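2-polyprenyl-6-methoxyphenol hydroxylase-like FAD-dependent oxidoreductase (Streptomyces sp. NRRL 11266, PDB 6UI5) binds flavin-adenine dinucleotide and belongs to the FAD-dependent aromatic-ring hydroxylase-like oxidoreductases, with a C-terminal domain that is probably thioredoxin-like. Local coordinates at residues T489-R492 with T493-A497. Residues are numbered along the deposited sequence; the frame is centred on the assembly and turned at random.
Sequences TALR and TWFGA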
loop_
_atom_site.group_PDB
_atom_site.type_symbol
_atom_site.label_atom_id
_atom_site.label_comp_id
_atom_site.label_asym_id
_atom_site.label_seq_id
_atom_site.Cartn_x
_atom_site.Cartn_y
_atom_site.Cartn_z
ATOM N N THR A 489 19.894 -21.455 25.288
ATOM C CA THR A 489 18.644 -20.790 25.630
ATOM C C THR A 489 17.539 -21.219 24.664
ATOM O O THR A 489 16.484 -21.718 25.079
ATOM C CB THR A 489 18.856 -19.271 25.621
ATOM O OG1 THR A 489 19.740 -18.893 26.700
ATOM C CG2 THR A 489 17.515 -18.535 25.755
ATOM N N ALA A 490 17.813 -21.095 23.363
ATOM C CA ALA A 490 16.924 -21.571 22.320
ATOM C C ALA A 490 16.477 -23.013 22.562
ATOM O O ALA A 490 15.301 -23.347 22.386
ATOM C CB ALA A 490 17.637 -21.437 20.976
ATOM N N LEU A 491 17.394 -23.875 22.986
ATOM C CA LEU A 491 17.029 -25.263 23.198
ATOM C C LEU A 491 16.083 -25.415 24.382
ATOM O O LEU A 491 15.168 -26.254 24.343
ATOM C CB LEU A 491 18.278 -26.111 23.391
ATOM C CG LEU A 491 19.001 -26.338 22.073
ATOM C CD1 LEU A 491 20.400 -26.839 22.375
ATOM C CD2 LEU A 491 18.221 -27.343 21.163
ATOM N N ARG A 492 16.294 -24.627 25.448
ATOM C CA ARG A 492 15.381 -24.713 26.587
ATOM C C ARG A 492 13.994 -24.188 26.231
ATOM O O ARG A 492 12.981 -24.741 26.686
ATOM C CB ARG A 492 15.936 -23.963 27.787
ATOM C CG ARG A 492 17.176 -24.622 28.362
ATOM C CD ARG A 492 17.903 -23.732 29.382
ATOM N NE ARG A 492 19.160 -24.346 29.800
ATOM C CZ ARG A 492 19.247 -25.365 30.653
ATOM N NH1 ARG A 492 18.144 -25.884 31.187
ATOM N NH2 ARG A 492 20.437 -25.868 30.970
ATOM N N THR A 493 13.917 -23.129 25.417
ATOM C CA THR A 493 12.618 -22.507 25.247
ATOM C C THR A 493 11.758 -23.286 24.259
ATOM O O THR A 493 10.540 -23.330 24.430
ATOM C CB THR A 493 12.760 -21.030 24.839
ATOM O OG1 THR A 493 12.878 -20.892 23.420
ATOM C CG2 THR A 493 13.962 -20.360 25.528
ATOM N N TRP A 494 12.369 -23.947 23.271
ATOM C CA TRP A 494 11.650 -24.688 22.244
ATOM C C TRP A 494 11.626 -26.189 22.482
ATOM O O TRP A 494 10.623 -26.834 22.170
ATOM C CB TRP A 494 12.242 -24.404 20.862
ATOM C CG TRP A 494 11.991 -23.005 20.456
ATOM C CD1 TRP A 494 12.918 -22.072 20.159
ATOM C CD2 TRP A 494 10.711 -22.369 20.311
ATOM N NE1 TRP A 494 12.312 -20.876 19.838
ATOM C CE2 TRP A 494 10.954 -21.032 19.928
ATOM C CE3 TRP A 494 9.386 -22.805 20.448
ATOM C CZ2 TRP A 494 9.921 -20.113 19.703
ATOM C CZ3 TRP A 494 8.357 -21.892 20.227
ATOM C CH2 TRP A 494 8.634 -20.565 19.856
ATOM N N PHE A 495 12.690 -26.773 23.024
ATOM C CA PHE A 495 12.690 -28.206 23.273
ATOM C C PHE A 495 12.653 -28.537 24.758
ATOM O O PHE A 495 12.658 -29.725 25.119
ATOM C CB PHE A 495 13.903 -28.868 22.608
ATOM C CG PHE A 495 13.964 -28.665 21.118
ATOM C CD1 PHE A 495 14.599 -27.559 20.581
ATOM C CD2 PHE A 495 13.383 -29.592 20.248
ATOM C CE1 PHE A 495 14.665 -27.369 19.206
ATOM C CE2 PHE A 495 13.450 -29.409 18.870
ATOM C CZ PHE A 495 14.089 -28.293 18.344
ATOM N N GLY A 496 12.622 -27.520 25.632
ATOM C CA GLY A 496 12.382 -27.786 27.038
ATOM C C GLY A 496 13.601 -28.284 27.798
ATOM O O GLY A 496 14.753 -28.086 27.403
ATOM N N ALA A 497 13.320 -28.972 28.906
ATOM C CA ALA A 497 14.333 -29.279 29.905
ATOM C C ALA A 497 15.447 -30.140 29.310
ATOM O O ALA A 497 15.220 -30.906 28.372
ATOM C CB ALA A 497 13.701 -29.979 31.103
#
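L491 and F495 meet one turn apart near the end of helix 484-495, an example of how a terminal turn pairs apolar contacts with backbone bonds. The methyl CD2 of L491 comes obliquely to the ring of F495, 3.7 Å from its CD1. CG of F495 stands anti to the carbonyl carbon and beside the backbone N (chi1 -59°), which brings CD1 to that methyl.

The helix packs on the mixed sheet of the C-terminal domain, whose family is grouped with thioredoxin-like folds: A490 and L491 touch L467 of strand 465-468, while W494 leans on A475 of strand 474-477 and makes a cation-pi contact with R469.

Backbone bonding follows the helical i to i+4 pattern. W494 N donates to A490 O at 3.1 Å, and F495 N to L491 O at 2.9 Å. The last bond, G496 N to R492 O at 3.0 Å, is weak and bent (125°). There G496 turns to positive phi (79°), and its carbonyl O accepts a hydrogen bond from NE1 of W447, also facing R492 CA through a nearly straight CA-H...O contact of 3.5 Å.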